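Local coordinates for xyloglucan-specific endo-beta-1,4-glucanase BoGH9A (Bacteroides ovatus, PDB 6DHT), which hydrolyses internal beta-1,4-glucosidic linkages in the backbone of xyloglucan, releasing xyloglucan oligosaccharides, at residues 105-119 against 195-207. Sequence-based numbering, arbitrary orientation.
With CA (calcium ion), chain D; EDO (1,2-ethanediol), chain G; EDO (1,2-ethanediol), chain H.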
loop_
_atom_site.group_PDB
_atom_site.type_symbol
_atom_site.label_atom_id
_atom_site.label_comp_id
_atom_site.label_asym_id
_atom_site.label_seq_id
_atom_site.Cartn_x
_atom_site.Cartn_y
_atom_site.Cartn_z
ATOM N N SER A 105 14.565 -2.870 6.386
ATOM C CA SER A 105 14.478 -1.460 6.711
ATOM C C SER A 105 14.643 -0.567 5.485
ATOM O O SER A 105 13.863 0.398 5.314
ATOM C CB SER A 105 15.487 -1.114 7.812
ATOM O OG SER A 105 15.450 0.267 8.124
ATOM N N PRO A 106 15.609 -0.865 4.588
ATOM C CA PRO A 106 15.706 -0.003 3.395
ATOM C C PRO A 106 14.466 -0.087 2.519
ATOM O O PRO A 106 14.122 0.905 1.891
ATOM C CB PRO A 106 16.946 -0.533 2.671
ATOM C CG PRO A 106 17.754 -1.187 3.759
ATOM C CD PRO A 106 16.749 -1.795 4.680
ATOM N N LEU A 107 13.806 -1.236 2.492
ATOM C CA LEU A 107 12.563 -1.397 1.753
ATOM C C LEU A 107 11.439 -0.550 2.377
ATOM O O LEU A 107 10.752 0.194 1.685
ATOM C CB LEU A 107 12.188 -2.880 1.714
ATOM C CG LEU A 107 10.830 -3.213 1.091
ATOM C CD1 LEU A 107 10.831 -2.933 -0.403
ATOM C CD2 LEU A 107 10.490 -4.622 1.321
ATOM N N ALA A 108 11.274 -0.649 3.690
ATOM C CA ALA A 108 10.238 0.108 4.368
ATOM C C ALA A 108 10.437 1.609 4.162
ATOM O O ALA A 108 9.488 2.333 3.877
ATOM C CB ALA A 108 10.226 -0.218 5.855
ATOM N N ASP A 109 11.675 2.064 4.252
ATOM C CA ASP A 109 11.995 3.471 4.097
ATOM C C ASP A 109 11.777 3.922 2.668
ATOM O O ASP A 109 11.186 4.983 2.422
ATOM C CB ASP A 109 13.452 3.754 4.513
ATOM C CG ASP A 109 13.693 3.630 6.023
ATOM O OD1 ASP A 109 12.773 3.295 6.779
ATOM O OD2 ASP A 109 14.854 3.857 6.425
ATOM N N ALA A 110 12.250 3.128 1.716
ATOM C CA ALA A 110 12.054 3.483 0.299
ATOM C C ALA A 110 10.572 3.544 -0.115
ATOM O O ALA A 110 10.153 4.416 -0.868
ATOM C CB ALA A 110 12.803 2.524 -0.600
ATOM N N ALA A 111 9.803 2.584 0.384
ATOM C CA ALA A 111 8.374 2.529 0.114
ATOM C C ALA A 111 7.668 3.791 0.602
ATOM O O ALA A 111 6.774 4.328 -0.069
ATOM C CB ALA A 111 7.782 1.296 0.732
ATOM N N LEU A 112 8.051 4.281 1.785
ATOM C CA LEU A 112 7.493 5.519 2.290
ATOM C C LEU A 112 8.004 6.727 1.520
ATOM O O LEU A 112 7.222 7.653 1.220
ATOM C CB LEU A 112 7.827 5.634 3.780
ATOM C CG LEU A 112 7.277 6.867 4.483
ATOM C CD1 LEU A 112 5.767 7.004 4.355
ATOM C CD2 LEU A 112 7.669 6.810 5.948
ATOM N N LYS A 113 9.279 6.723 1.177
ATOM C CA LYS A 113 9.886 7.837 0.467
ATOM C C LYS A 113 9.304 7.984 -0.944
ATOM O O LYS A 113 9.366 9.071 -1.530
ATOM C CB LYS A 113 11.400 7.639 0.433
ATOM C CG LYS A 113 12.236 8.748 -0.149
ATOM C CD LYS A 113 12.067 10.082 0.545
ATOM C CE LYS A 113 13.105 11.089 0.018
ATOM N NZ LYS A 113 14.509 10.780 0.407
ATOM N N SER A 114 8.732 6.914 -1.498
ATOM C CA SER A 114 8.094 7.002 -2.808
ATOM C C SER A 114 7.017 8.082 -2.832
ATOM O O SER A 114 6.812 8.742 -3.868
ATOM C CB SER A 114 7.477 5.656 -3.195
ATOM O OG SER A 114 6.280 5.371 -2.474
ATOM N N PHE A 115 6.321 8.269 -1.711
ATOM C CA PHE A 115 5.268 9.261 -1.617
ATOM C C PHE A 115 5.825 10.681 -1.781
ATOM O O PHE A 115 5.189 11.543 -2.412
ATOM C CB PHE A 115 4.517 9.123 -0.294
ATOM C CG PHE A 115 3.659 7.889 -0.231
ATOM C CD1 PHE A 115 4.188 6.667 0.158
ATOM C CD2 PHE A 115 2.310 7.955 -0.589
ATOM C CE1 PHE A 115 3.386 5.521 0.162
ATOM C CE2 PHE A 115 1.521 6.821 -0.567
ATOM C CZ PHE A 115 2.068 5.606 -0.206
ATOM N N TYR A 116 7.012 10.919 -1.222
ATOM C CA TYR A 116 7.695 12.191 -1.403
ATOM C C TYR A 116 7.913 12.492 -2.896
ATOM O O TYR A 116 7.622 13.586 -3.367
ATOM C CB TYR A 116 9.004 12.234 -0.601
ATOM C CG TYR A 116 9.921 13.350 -1.061
ATOM C CD1 TYR A 116 9.733 14.661 -0.639
ATOM C CD2 TYR A 116 10.969 13.085 -1.927
ATOM C CE1 TYR A 116 10.565 15.675 -1.086
ATOM C CE2 TYR A 116 11.806 14.094 -2.366
ATOM C CZ TYR A 116 11.600 15.385 -1.932
ATOM O OH TYR A 116 12.421 16.411 -2.365
ATOM N N TYR A 117 8.371 11.492 -3.655
ATOM C CA TYR A 117 8.561 11.678 -5.080
ATOM C C TYR A 117 7.238 11.974 -5.813
ATOM O O TYR A 117 7.230 12.644 -6.852
ATOM C CB TYR A 117 9.247 10.463 -5.690
ATOM C CG TYR A 117 10.693 10.332 -5.291
ATOM C CD1 TYR A 117 11.661 11.185 -5.825
ATOM C CD2 TYR A 117 11.110 9.338 -4.415
ATOM C CE1 TYR A 117 12.985 11.051 -5.495
ATOM C CE2 TYR A 117 12.428 9.218 -4.064
ATOM C CZ TYR A 117 13.364 10.081 -4.618
ATOM O OH TYR A 117 14.692 9.920 -4.261
ATOM N N GLN A 118 6.118 11.487 -5.291
ATOM C CA GLN A 118 4.815 11.743 -5.894
ATOM C C GLN A 118 4.216 13.128 -5.572
ATOM O O GLN A 118 3.104 13.463 -6.020
ATOM C CB GLN A 118 3.802 10.680 -5.471
ATOM C CG GLN A 118 4.090 9.251 -5.924
ATOM C CD GLN A 118 3.919 9.045 -7.412
ATOM O OE1 GLN A 118 4.898 9.016 -8.159
ATOM N NE2 GLN A 118 2.681 8.846 -7.844
ATOM N N ARG A 119 4.905 13.925 -4.759
ATOM C CA ARG A 119 4.312 15.176 -4.295
ATOM C C ARG A 119 4.182 16.180 -5.416
ATOM O O ARG A 119 5.085 16.333 -6.233
ATOM C CB ARG A 119 5.183 15.829 -3.230
ATOM C CG ARG A 119 5.133 15.153 -1.856
ATOM C CD ARG A 119 5.856 16.005 -0.856
ATOM N NE ARG A 119 6.084 15.306 0.411
ATOM C CZ ARG A 119 6.732 15.847 1.436
ATOM N NH1 ARG A 119 7.177 17.096 1.333
ATOM N NH2 ARG A 119 6.923 15.153 2.557
ATOM N N ASP A 195 7.063 3.731 18.309
ATOM C CA ASP A 195 8.503 3.916 18.500
ATOM C C ASP A 195 9.254 3.746 17.183
ATOM O O ASP A 195 10.147 4.516 16.862
ATOM C CB ASP A 195 9.076 2.936 19.553
ATOM C CG ASP A 195 8.740 3.315 20.973
ATOM O OD1 ASP A 195 8.254 4.442 21.222
ATOM O OD2 ASP A 195 8.982 2.441 21.836
ATOM N N TYR A 196 8.871 2.733 16.415
ATOM C CA TYR A 196 9.511 2.464 15.126
ATOM C C TYR A 196 9.440 3.683 14.220
ATOM O O TYR A 196 10.435 4.136 13.662
ATOM C CB TYR A 196 8.834 1.275 14.437
ATOM C CG TYR A 196 9.468 0.858 13.120
ATOM C CD1 TYR A 196 10.538 -0.024 13.102
ATOM C CD2 TYR A 196 9.022 1.358 11.908
ATOM C CE1 TYR A 196 11.146 -0.423 11.902
ATOM C CE2 TYR A 196 9.613 0.966 10.700
ATOM C CZ TYR A 196 10.678 0.108 10.708
ATOM O OH TYR A 196 11.226 -0.260 9.488
ATOM N N PHE A 197 8.239 4.233 14.095
ATOM C CA PHE A 197 8.062 5.376 13.228
ATOM C C PHE A 197 8.629 6.673 13.785
ATOM O O PHE A 197 8.998 7.563 13.023
ATOM C CB PHE A 197 6.606 5.500 12.829
ATOM C CG PHE A 197 6.177 4.413 11.888
ATOM C CD1 PHE A 197 6.668 4.372 10.586
ATOM C CD2 PHE A 197 5.296 3.440 12.288
ATOM C CE1 PHE A 197 6.292 3.343 9.721
ATOM C CE2 PHE A 197 4.921 2.414 11.414
ATOM C CZ PHE A 197 5.420 2.386 10.140
ATOM N N SER A 198 8.744 6.771 15.107
ATOM C CA SER A 198 9.355 7.951 15.700
ATOM C C SER A 198 10.832 8.022 15.374
ATOM O O SER A 198 11.360 9.097 15.115
ATOM C CB SER A 198 9.149 7.949 17.216
ATOM O OG SER A 198 9.753 9.098 17.788
ATOM N N ARG A 199 11.482 6.863 15.337
ATOM C CA ARG A 199 12.907 6.768 15.050
ATOM C C ARG A 199 13.261 6.776 13.563
ATOM O O ARG A 199 14.392 7.071 13.192
ATOM C CB ARG A 199 13.475 5.497 15.669
ATOM C CG ARG A 199 13.381 5.459 17.187
ATOM C CD ARG A 199 14.059 4.217 17.712
ATOM N NE ARG A 199 13.968 4.138 19.172
ATOM C CZ ARG A 199 14.855 4.673 20.012
ATOM N NH1 ARG A 199 15.916 5.327 19.547
ATOM N NH2 ARG A 199 14.682 4.553 21.324
ATOM N N GLN A 200 12.302 6.438 12.713
ATOM C CA GLN A 200 12.558 6.342 11.277
ATOM C C GLN A 200 12.857 7.703 10.687
ATOM O O GLN A 200 12.083 8.622 10.870
ATOM C CB GLN A 200 11.312 5.755 10.619
ATOM C CG GLN A 200 11.412 5.529 9.110
ATOM C CD GLN A 200 10.084 5.152 8.501
ATOM O OE1 GLN A 200 9.042 5.711 8.824
ATOM N NE2 GLN A 200 10.126 4.213 7.560
ATOM N N LYS A 201 13.941 7.822 9.935
ATOM C CA LYS A 201 14.223 9.063 9.227
ATOM C C LYS A 201 14.547 8.764 7.771
ATOM O O LYS A 201 15.426 7.971 7.462
ATOM C CB LYS A 201 15.346 9.858 9.918
ATOM C CG LYS A 201 14.982 10.369 11.338
ATOM C CD LYS A 201 13.841 11.408 11.305
ATOM C CE LYS A 201 13.437 11.885 12.702
ATOM N NZ LYS A 201 13.236 10.765 13.670
ATOM N N ILE A 202 13.801 9.399 6.880
ATOM C CA ILE A 202 13.873 9.052 5.453
ATOM C C ILE A 202 14.375 10.181 4.554
ATOM O O ILE A 202 14.276 10.100 3.317
ATOM C CB ILE A 202 12.506 8.557 4.926
ATOM C CG1 ILE A 202 11.418 9.616 5.124
ATOM C CG2 ILE A 202 12.107 7.262 5.629
ATOM C CD1 ILE A 202 10.135 9.315 4.389
ATOM N N ASN A 203 14.949 11.207 5.165
ATOM C CA ASN A 203 15.524 12.328 4.439
ATOM C C ASN A 203 14.526 12.998 3.503
ATOM O O ASN A 203 14.707 13.045 2.283
ATOM C CB ASN A 203 16.798 11.913 3.696
ATOM C CG ASN A 203 17.505 13.098 3.061
ATOM O OD1 ASN A 203 17.441 14.216 3.563
ATOM N ND2 ASN A 203 18.154 12.864 1.938
ATOM N N ILE A 204 13.447 13.485 4.103
ATOM C CA ILE A 204 12.488 14.366 3.457
ATOM C C ILE A 204 12.650 15.759 4.079
ATOM O O ILE A 204 13.323 15.905 5.095
ATOM C CB ILE A 204 11.035 13.860 3.617
ATOM C CG1 ILE A 204 10.695 13.578 5.088
ATOM C CG2 ILE A 204 10.824 12.615 2.775
ATOM C CD1 ILE A 204 9.234 13.292 5.344
ATOM N N PRO A 205 12.050 16.790 3.479
ATOM C CA PRO A 205 12.241 18.140 4.021
ATOM C C PRO A 205 11.847 18.250 5.496
ATOM O O PRO A 205 12.388 19.093 6.224
ATOM C CB PRO A 205 11.362 19.004 3.115
ATOM C CG PRO A 205 11.346 18.261 1.824
ATOM C CD PRO A 205 11.306 16.816 2.214
ATOM N N GLU A 206 10.950 17.374 5.934
ATOM C CA GLU A 206 10.401 17.432 7.284
ATOM C C GLU A 206 11.143 16.499 8.253
ATOM O O GLU A 206 10.670 16.267 9.376
ATOM C CB GLU A 206 8.896 17.123 7.270
ATOM C CG GLU A 206 8.076 18.007 6.298
ATOM C CD GLU A 206 8.163 17.596 4.822
ATOM O OE1 GLU A 206 8.722 16.521 4.497
ATOM O OE2 GLU A 206 7.642 18.373 3.972
ATOM N N SER A 207 12.292 15.976 7.839
ATOM C CA SER A 207 13.018 15.014 8.666
ATOM C C SER A 207 13.643 15.615 9.924
ATOM O O SER A 207 14.012 14.873 10.826
ATOM C CB SER A 207 14.096 14.269 7.883
ATOM O OG SER A 207 13.511 13.330 6.979
HETATM CA CA CA D . 9.648 14.686 10.795
HETATM C C1 EDO G . 15.988 7.453 1.880
HETATM O O1 EDO G . 16.068 8.126 0.610
HETATM C C2 EDO G . 14.746 6.565 1.910
HETATM O O2 EDO G . 14.822 5.529 0.908
HETATM C C1 EDO H . 11.171 12.919 16.334
HETATM O O1 EDO H . 10.946 13.832 15.255
HETATM C C2 EDO H . 9.835 12.272 16.669
HETATM O O2 EDO H . 9.416 11.532 15.523
HETATM O O HOH W 1 13.166 1.458 8.744
HETATM O O HOH W 2 7.885 2.970 6.191
HETATM O O HOH W 3 15.082 4.790 9.030
HETATM O O HOH W 4 16.306 5.849 5.208
HETATM O O HOH W 5 11.488 14.487 12.263
#
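Arg119 meets Glu206 end-on in a two-nitrogen salt bridge: NH1 reaches OE2 at 3.0 Å on its syn side, while NH2 approaches OE1 from above the carboxylate, the guanidinium and carboxylate planes standing 52° apart. One guanidinium face rests against Tyr116 CD1, and Glu217 forms a second salt bridge with NH2, which helps fix the group's rotation. Glu206 turns its carbonyl O onto the calcium ion (2.4 Å), whose site Asn209, Thr211, Asp213, Asp216 and a water complete. Pro205 CD lies 3.6 Å from Tyr116 CE1, and Ile204 CG2 packs against Lys113 CD. Bent at chi2 and chi4, Lys113 brings NZ nearly along the C=O axis of Ile202 but above the carbonyl plane of Asn203; Tyr128 O is another acceptor. Ile202 CD1 lies 3.8 Å from Leu112 CG, the side chains crossing at about a right angle. Extended beyond CG, Gln200 sends NE2 along a nearly straight bond (169°) to the anti side of Asp109 OD1, tilted from the carboxylate plane; water links OD1 to Ser105 OG and Tyr196 OH, which also bonds Asp565 of helix 551-567. In this family 9 (alpha/alpha)6 barrel, the calcium-binding loop after helix 194-199 thus runs alongside helix 105-117, with helices 126-129 and 213-226 flanking Tyr116.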